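Side-chain contacts in YcgJ protein (Bacillus subtilis, PDB 1XXL), which probably transfers methyl groups from S-adenosyl-L-methionine, like other members of its methyltransferase superfamily, to a substrate not yet identified: residues I178-D181 against S182-K185; R150-L154 against S155-A159; D206-R209 against D210-I214. All coordinates share one frame; numbering follows the deposited sequence.

Contact 1: residues I178-D181 against S182-K185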
loop_
_atom_site.group_PDB
_atom_site.type_symbol
_atom_site.label_atom_id
_atom_site.label_comp_id
_atom_site.label_asym_id
_atom_site.label_seq_id
_atom_site.Cartn_x
_atom_site.Cartn_y
_atom_site.Cartn_z
ATOM N N ILE A 178 7.033 4.507 13.262
ATOM C CA ILE A 178 5.952 3.823 13.957
ATOM C C ILE A 178 6.145 4.003 15.463
ATOM O O ILE A 178 7.192 3.655 16.006
ATOM C CB ILE A 178 5.857 2.322 13.573
ATOM C CG1 ILE A 178 5.236 2.166 12.170
ATOM C CG2 ILE A 178 4.927 1.571 14.529
ATOM C CD1 ILE A 178 6.191 2.040 11.164
ATOM N N GLN A 179 5.138 4.592 16.102
ATOM C CA GLN A 179 5.070 4.695 17.541
ATOM C C GLN A 179 4.440 3.398 18.049
ATOM O O GLN A 179 3.293 3.095 17.766
ATOM C CB GLN A 179 4.257 5.923 17.974
ATOM C CG GLN A 179 4.795 7.288 17.458
ATOM C CD GLN A 179 6.273 7.566 17.781
ATOM O OE1 GLN A 179 7.063 7.997 16.905
ATOM N NE2 GLN A 179 6.664 7.294 19.009
ATOM N N TYR A 180 5.244 2.626 18.767
ATOM C CA TYR A 180 4.920 1.256 19.121
ATOM C C TYR A 180 3.579 1.091 19.866
ATOM O O TYR A 180 2.753 0.231 19.492
ATOM C CB TYR A 180 6.076 0.661 19.942
ATOM C CG TYR A 180 5.743 -0.713 20.445
ATOM C CD1 TYR A 180 5.270 -0.906 21.743
ATOM C CD2 TYR A 180 5.835 -1.819 19.602
ATOM C CE1 TYR A 180 4.922 -2.172 22.197
ATOM C CE2 TYR A 180 5.485 -3.104 20.052
ATOM C CZ TYR A 180 5.034 -3.263 21.340
ATOM O OH TYR A 180 4.689 -4.513 21.777
ATOM N N ASP A 181 3.341 1.921 20.884
ATOM C CA ASP A 181 2.156 1.751 21.750
ATOM C C ASP A 181 0.911 1.908 20.922
ATOM O O ASP A 181 -0.044 1.145 21.035
ATOM C CB ASP A 181 2.110 2.777 22.881
ATOM C CG ASP A 181 2.986 2.407 24.084
ATOM O OD1 ASP A 181 3.379 1.212 24.277
ATOM O OD2 ASP A 181 3.269 3.358 24.868
ATOM N N SER A 182 0.931 2.918 20.076
ATOM C CA SER A 182 -0.190 3.222 19.210
ATOM C C SER A 182 -0.408 2.133 18.150
ATOM O O SER A 182 -1.530 1.737 17.877
ATOM C CB SER A 182 0.068 4.581 18.579
ATOM O OG SER A 182 -0.803 4.801 17.509
ATOM N N TRP A 183 0.681 1.648 17.571
ATOM C CA TRP A 183 0.656 0.572 16.577
ATOM C C TRP A 183 0.033 -0.722 17.126
ATOM O O TRP A 183 -0.739 -1.379 16.449
ATOM C CB TRP A 183 2.107 0.321 16.162
ATOM C CG TRP A 183 2.352 -0.620 15.042
ATOM C CD1 TRP A 183 2.032 -0.438 13.749
ATOM C CD2 TRP A 183 3.054 -1.857 15.117
ATOM N NE1 TRP A 183 2.474 -1.494 13.005
ATOM C CE2 TRP A 183 3.094 -2.387 13.829
ATOM C CE3 TRP A 183 3.632 -2.584 16.169
ATOM C CZ2 TRP A 183 3.717 -3.600 13.536
ATOM C CZ3 TRP A 183 4.235 -3.782 15.890
ATOM C CH2 TRP A 183 4.274 -4.288 14.577
ATOM N N ILE A 184 0.389 -1.083 18.352
ATOM C CA ILE A 184 -0.191 -2.246 19.016
ATOM C C ILE A 184 -1.674 -2.054 19.292
ATOM O O ILE A 184 -2.455 -2.953 19.018
ATOM C CB ILE A 184 0.528 -2.564 20.326
ATOM C CG1 ILE A 184 1.947 -3.067 20.044
ATOM C CG2 ILE A 184 -0.272 -3.586 21.166
ATOM C CD1 ILE A 184 2.054 -4.344 19.216
ATOM N N LYS A 185 -2.048 -0.890 19.828
ATOM C CA LYS A 185 -3.469 -0.553 20.047
ATOM C C LYS A 185 -4.335 -0.617 18.774
ATOM O O LYS A 185 -5.376 -1.248 18.781
ATOM C CB LYS A 185 -3.617 0.823 20.716
ATOM C CG LYS A 185 -3.434 0.791 22.225
ATOM C CD LYS A 185 -3.834 2.131 22.889
ATOM C CE LYS A 185 -5.367 2.286 23.074
ATOM N NZ LYS A 185 -5.761 3.648 23.643
#
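Strand 166-179 runs directly into helix 180-187, and the first helical bonds, from Trp183 N to Gln179 O (3.0 Å) and from Ile184 N to Tyr180 O, close the turn with Gln179 as N-cap residue. Lys185 N continues the series to Asp181 O.

The side chains meet on the buried side of this first turn. Ile178, still in the strand, lays CG2 over the five-membered ring of Trp183, 3.8 Å from its centroid, a CH-pi contact in which the methyl comes nearest to CG at 3.4 Å. Trp183 CG lies anti to its own backbone N (chi1 -173°), which turns the indole back toward the end of the strand, its face to Ile178 CG2. Tyr180 receives a second CH-pi contact one turn on: Ile184 CG1 sits over one ring face toward the phenol end, 3.4 Å from CZ, with CD1 beside CE2. Between Tyr180 CD2 and Trp183 CE3 the gap is wider, 4.2 Å, and the rings meet at a slant.

Tyr180 OH is hydrogen-bonded to Glu194 of helix 191-202, while Arg144 makes a cation-pi contact with the indole and Phe225 meets it edge-to-face. Replacing Tyr180 by an alanine would probably leave Ile184 CG1 without the ring face it covers and Glu194 without its hydroxyl partner. Within the turn, aliphatic groups thus lie on aromatic faces on the buried side and Asp181 and Lys185 are exposed, while the buried aromatics take their polar partners, Glu194 and Arg144, from neighbouring helices.

Contact 2: residues R150-L154 against S155-A159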
loop_
_atom_site.group_PDB
_atom_site.type_symbol
_atom_site.label_atom_id
_atom_site.label_comp_id
_atom_site.label_asym_id
_atom_site.label_seq_id
_atom_site.Cartn_x
_atom_site.Cartn_y
_atom_site.Cartn_z
ATOM N N ARG A 150 2.643 -10.564 2.311
ATOM C CA ARG A 150 4.073 -10.323 2.123
ATOM C C ARG A 150 4.284 -8.922 1.597
ATOM O O ARG A 150 3.534 -8.479 0.743
ATOM C CB ARG A 150 4.685 -11.342 1.130
ATOM C CG ARG A 150 6.111 -10.956 0.700
ATOM C CD ARG A 150 6.810 -11.968 -0.172
ATOM N NE ARG A 150 8.062 -11.394 -0.665
ATOM C CZ ARG A 150 9.176 -11.261 0.047
ATOM N NH1 ARG A 150 9.228 -11.689 1.315
ATOM N NH2 ARG A 150 10.251 -10.693 -0.510
ATOM N N GLU A 151 5.295 -8.230 2.133
ATOM C CA GLU A 151 5.792 -7.014 1.528
ATOM C C GLU A 151 7.014 -7.371 0.687
ATOM O O GLU A 151 8.032 -7.906 1.194
ATOM C CB GLU A 151 6.039 -5.889 2.561
ATOM C CG GLU A 151 7.174 -6.049 3.546
ATOM C CD GLU A 151 6.874 -5.363 4.895
ATOM O OE1 GLU A 151 7.274 -4.191 5.082
ATOM O OE2 GLU A 151 6.214 -6.003 5.758
ATOM N N SER A 152 6.864 -7.114 -0.609
ATOM C CA SER A 152 7.853 -7.462 -1.602
ATOM C C SER A 152 9.058 -6.530 -1.489
ATOM O O SER A 152 8.964 -5.406 -0.950
ATOM C CB SER A 152 7.260 -7.365 -3.022
ATOM O OG SER A 152 6.175 -8.247 -3.237
ATOM N N SER A 153 10.198 -6.999 -2.002
ATOM C CA SER A 153 11.382 -6.155 -2.129
ATOM C C SER A 153 11.273 -5.257 -3.368
ATOM O O SER A 153 10.428 -5.497 -4.232
ATOM C CB SER A 153 12.641 -7.040 -2.197
ATOM O OG SER A 153 12.708 -7.727 -3.427
ATOM N N LEU A 154 12.130 -4.236 -3.465
ATOM C CA LEU A 154 12.163 -3.361 -4.645
ATOM C C LEU A 154 12.602 -4.069 -5.932
ATOM O O LEU A 154 12.088 -3.792 -7.016
ATOM C CB LEU A 154 13.032 -2.118 -4.394
ATOM C CG LEU A 154 12.550 -1.241 -3.219
ATOM C CD1 LEU A 154 13.431 -0.009 -3.086
ATOM C CD2 LEU A 154 11.117 -0.858 -3.327
ATOM N N SER A 155 13.554 -4.981 -5.803
ATOM C CA SER A 155 13.893 -5.930 -6.875
ATOM C C SER A 155 12.710 -6.644 -7.431
ATOM O O SER A 155 12.548 -6.744 -8.636
ATOM C CB SER A 155 14.767 -7.047 -6.291
ATOM O OG SER A 155 16.056 -6.645 -6.418
ATOM N N GLU A 156 11.929 -7.226 -6.534
ATOM C CA GLU A 156 10.728 -7.930 -6.939
ATOM C C GLU A 156 9.737 -7.038 -7.671
ATOM O O GLU A 156 9.174 -7.455 -8.668
ATOM C CB GLU A 156 10.078 -8.622 -5.747
ATOM C CG GLU A 156 10.914 -9.786 -5.245
ATOM C CD GLU A 156 10.393 -10.399 -3.954
ATOM O OE1 GLU A 156 10.595 -11.626 -3.780
ATOM O OE2 GLU A 156 9.805 -9.677 -3.101
ATOM N N TRP A 157 9.507 -5.815 -7.182
ATOM C CA TRP A 157 8.623 -4.878 -7.889
ATOM C C TRP A 157 9.151 -4.527 -9.248
ATOM O O TRP A 157 8.395 -4.454 -10.209
ATOM C CB TRP A 157 8.447 -3.575 -7.104
ATOM C CG TRP A 157 7.507 -3.712 -5.943
ATOM C CD1 TRP A 157 7.814 -3.592 -4.629
ATOM C CD2 TRP A 157 6.114 -4.001 -6.008
ATOM N NE1 TRP A 157 6.689 -3.758 -3.866
ATOM C CE2 TRP A 157 5.632 -4.027 -4.685
ATOM C CE3 TRP A 157 5.220 -4.220 -7.059
ATOM C CZ2 TRP A 157 4.277 -4.268 -4.373
ATOM C CZ3 TRP A 157 3.873 -4.464 -6.759
ATOM C CH2 TRP A 157 3.416 -4.484 -5.424
ATOM N N GLN A 158 10.453 -4.277 -9.338
ATOM C CA GLN A 158 11.047 -3.989 -10.639
ATOM C C GLN A 158 10.851 -5.140 -11.635
ATOM O O GLN A 158 10.543 -4.882 -12.807
ATOM C CB GLN A 158 12.524 -3.675 -10.518
ATOM C CG GLN A 158 12.782 -2.391 -9.825
ATOM C CD GLN A 158 14.214 -2.238 -9.494
ATOM O OE1 GLN A 158 15.068 -2.371 -10.350
ATOM N NE2 GLN A 158 14.489 -1.939 -8.261
ATOM N N ALA A 159 11.013 -6.383 -11.167
ATOM C CA ALA A 159 10.877 -7.571 -12.031
ATOM C C ALA A 159 9.421 -7.775 -12.463
ATOM O O ALA A 159 9.153 -8.073 -13.619
ATOM C CB ALA A 159 11.401 -8.810 -11.325
HETATM O O HOH W 1 6.523 -3.896 -0.932
#
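Ser152 CB lies over one face of the Trp157 indole, toward the rim, in a CH-pi contact 4.1 Å from the centroid of the five-membered ring. At the edge, in the ring plane, a water accepts from Trp157 NE1 (2.9 Å) and donates to Ser152 O, joining the loop to the indole a second time. The other flat pair is the guanidinium of Arg150 and the carboxylate of Glu156, whose planes stand nearly perpendicular, 87° apart. Glu156 OE2 lies at the guanidinium edge, in its plane, and takes a straight salt-bridge bond of 2.8 Å from Arg150 NH2 on its syn side; the bond from Arg150 NE is weak.

Ser153 N reaches the same oxygen at 2.9 Å from the anti side. Both donors lie somewhat out of the carboxylate plane, on the same face, and two nearly straight bonds grip OE2. In return, Ser153 OG accepts from Glu156 N at 3.2 Å. This reciprocal pair is a capping box, with Ser153 as the N-cap of helix 154-163. A chi1 of 71° puts Ser153 OG between its own backbone N and carbonyl carbon, directed at the first turn of the helix, where Glu156 N meets it, while Glu156 extends beyond CG to bring its carboxylate back to the loop. Trp157 N and Gln158 N bond to Ser153 O and Leu154 O as the helix proceeds.

Arg150 NH2 also forms a salt bridge with Asp134 of helix 131-144, so the guanidinium is shared between two carboxylates. On the buried side, Trp157 packs against Val103 and Val107 of helix 103-113 and against Tyr168 of the following strand.

Contact 3: residues D206-R209 against D210-I214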
loop_
_atom_site.group_PDB
_atom_site.type_symbol
_atom_site.label_atom_id
_atom_site.label_comp_id
_atom_site.label_asym_id
_atom_site.label_seq_id
_atom_site.Cartn_x
_atom_site.Cartn_y
_atom_site.Cartn_z
ATOM N N ASP A 206 22.165 -6.383 14.927
ATOM C CA ASP A 206 22.629 -5.021 14.797
ATOM C C ASP A 206 22.164 -4.400 13.490
ATOM O O ASP A 206 21.767 -3.249 13.465
ATOM C CB ASP A 206 24.152 -4.958 14.883
ATOM C CG ASP A 206 24.668 -5.267 16.276
ATOM O OD1 ASP A 206 23.887 -5.135 17.242
ATOM O OD2 ASP A 206 25.854 -5.635 16.407
ATOM N N GLU A 207 22.195 -5.179 12.414
ATOM C CA GLU A 207 21.790 -4.691 11.103
ATOM C C GLU A 207 20.279 -4.352 11.083
ATOM O O GLU A 207 19.896 -3.348 10.501
ATOM C CB GLU A 207 22.124 -5.706 10.002
ATOM C CG GLU A 207 23.537 -6.319 10.079
ATOM C CD GLU A 207 23.619 -7.459 11.112
ATOM O OE1 GLU A 207 22.822 -8.425 11.019
ATOM O OE2 GLU A 207 24.446 -7.373 12.041
ATOM N N ALA A 208 19.443 -5.185 11.704
ATOM C CA ALA A 208 18.001 -4.930 11.791
ATOM C C ALA A 208 17.683 -3.694 12.656
ATOM O O ALA A 208 16.810 -2.869 12.324
ATOM C CB ALA A 208 17.273 -6.157 12.328
ATOM N N ARG A 209 18.401 -3.578 13.765
ATOM C CA ARG A 209 18.278 -2.428 14.640
ATOM C C ARG A 209 18.622 -1.107 13.937
ATOM O O ARG A 209 17.975 -0.083 14.175
ATOM C CB ARG A 209 19.176 -2.623 15.848
ATOM C CG ARG A 209 18.617 -3.565 16.888
ATOM C CD ARG A 209 19.756 -4.091 17.764
ATOM N NE ARG A 209 19.511 -3.926 19.197
ATOM C CZ ARG A 209 18.813 -4.767 19.974
ATOM N NH1 ARG A 209 18.286 -5.880 19.482
ATOM N NH2 ARG A 209 18.661 -4.488 21.277
ATOM N N ASP A 210 19.651 -1.137 13.084
ATOM C CA ASP A 210 20.049 0.019 12.271
ATOM C C ASP A 210 19.027 0.286 11.162
ATOM O O ASP A 210 18.513 1.383 11.029
ATOM C CB ASP A 210 21.454 -0.240 11.681
ATOM C CG ASP A 210 21.985 0.936 10.820
ATOM O OD1 ASP A 210 21.786 2.128 11.204
ATOM O OD2 ASP A 210 22.617 0.659 9.754
ATOM N N THR A 211 18.718 -0.733 10.374
ATOM C CA THR A 211 17.825 -0.580 9.236
ATOM C C THR A 211 16.436 -0.117 9.657
ATOM O O THR A 211 15.844 0.728 9.007
ATOM C CB THR A 211 17.697 -1.914 8.462
ATOM O OG1 THR A 211 18.986 -2.280 7.942
ATOM C CG2 THR A 211 16.706 -1.794 7.308
ATOM N N PHE A 212 15.910 -0.681 10.738
ATOM C CA PHE A 212 14.533 -0.391 11.154
ATOM C C PHE A 212 14.444 0.553 12.365
ATOM O O PHE A 212 13.402 0.639 12.993
ATOM C CB PHE A 212 13.741 -1.698 11.386
ATOM C CG PHE A 212 13.688 -2.584 10.168
ATOM C CD1 PHE A 212 12.972 -2.199 9.052
ATOM C CD2 PHE A 212 14.405 -3.779 10.116
ATOM C CE1 PHE A 212 12.934 -2.994 7.938
ATOM C CE2 PHE A 212 14.373 -4.571 8.987
ATOM C CZ PHE A 212 13.638 -4.183 7.907
ATOM N N CYS A 213 15.546 1.242 12.680
ATOM C CA CYS A 213 15.556 2.329 13.654
ATOM C C CYS A 213 14.857 1.944 14.952
ATOM O O CYS A 213 13.980 2.652 15.436
ATOM C CB CYS A 213 14.881 3.551 13.065
ATOM S SG CYS A 213 15.564 4.063 11.485
ATOM N N ILE A 214 15.262 0.818 15.518
ATOM C CA ILE A 214 14.584 0.250 16.672
ATOM C C ILE A 214 14.988 0.986 17.942
ATOM O O ILE A 214 16.173 1.083 18.283
ATOM C CB ILE A 214 14.850 -1.266 16.786
ATOM C CG1 ILE A 214 14.267 -1.985 15.582
ATOM C CG2 ILE A 214 14.208 -1.863 18.054
ATOM C CD1 ILE A 214 14.591 -3.530 15.555
#
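Thr211 turns its hydroxyl back on the helix it belongs to: OG1 donates to Glu207 O at 2.9 Å, and Thr211 N bonds to the same oxygen. The two donors reach it from opposite faces of the carbonyl plane, the hydroxyl 35° out of that plane, so Glu207 O is gripped twice. With OG1 anti to its own carbonyl carbon (chi1 -63°), the hydroxyl lies beside Thr211 N and can share its acceptor.

The close-fitting part continues at Phe212, whose N bonds to Ala208 O at 2.8 Å. Its ring passes that carbonyl obliquely, CD2 coming within 3.4 Å of Ala208 O, and Thr211 CG2 covers one ring face. A Schellman motif ends helix 206-211. Cys213, with positive phi, turns the chain so that Ile214 N meets Arg209 O in the carbonyl plane, on a lone pair, at 3.2 Å; the accompanying bond from Cys213 N to Asp210 O is weak. Ile214 CD1 folds back over the last turn, 4.0 Å from Arg209 CA and near Ala208 O.

On the exposed side Asp206, Glu207 and Asp210 carry carboxylates, and side-chain contact across the turn is slight. Glu207 turns to Ser205, and Arg209 NH1 bonds to the carbonyls of Asn202 and Ala204. The buried side rests on helix 131-144, with Ala208 on Leu133 and Phe212 on Val137, while Phe212 pairs by its backbone with Cys226 of strand 222-236.

Along the chain the order is contact 2, contact 1, contact 3, and none touches another. The centres of contacts 1 and 2 lie 26 Å apart, those of 1 and 3 18 Å. Contacts 2 and 1 mark helix starts at 154-163 and 180-187, linked by strand 166-179, whereas contact 3 is a helix end. Helix 131-144 has residues beside all three, and strand 222-236, part of the mixed sheet, borders contacts 1 and 3. Together they probably help define where helices begin and end beside the sheet between residues 150 and 214; only contact 2 comes near the S-adenosyl-L-methionine site, the Trp157 side chain being about 9 Å from that of Ala78.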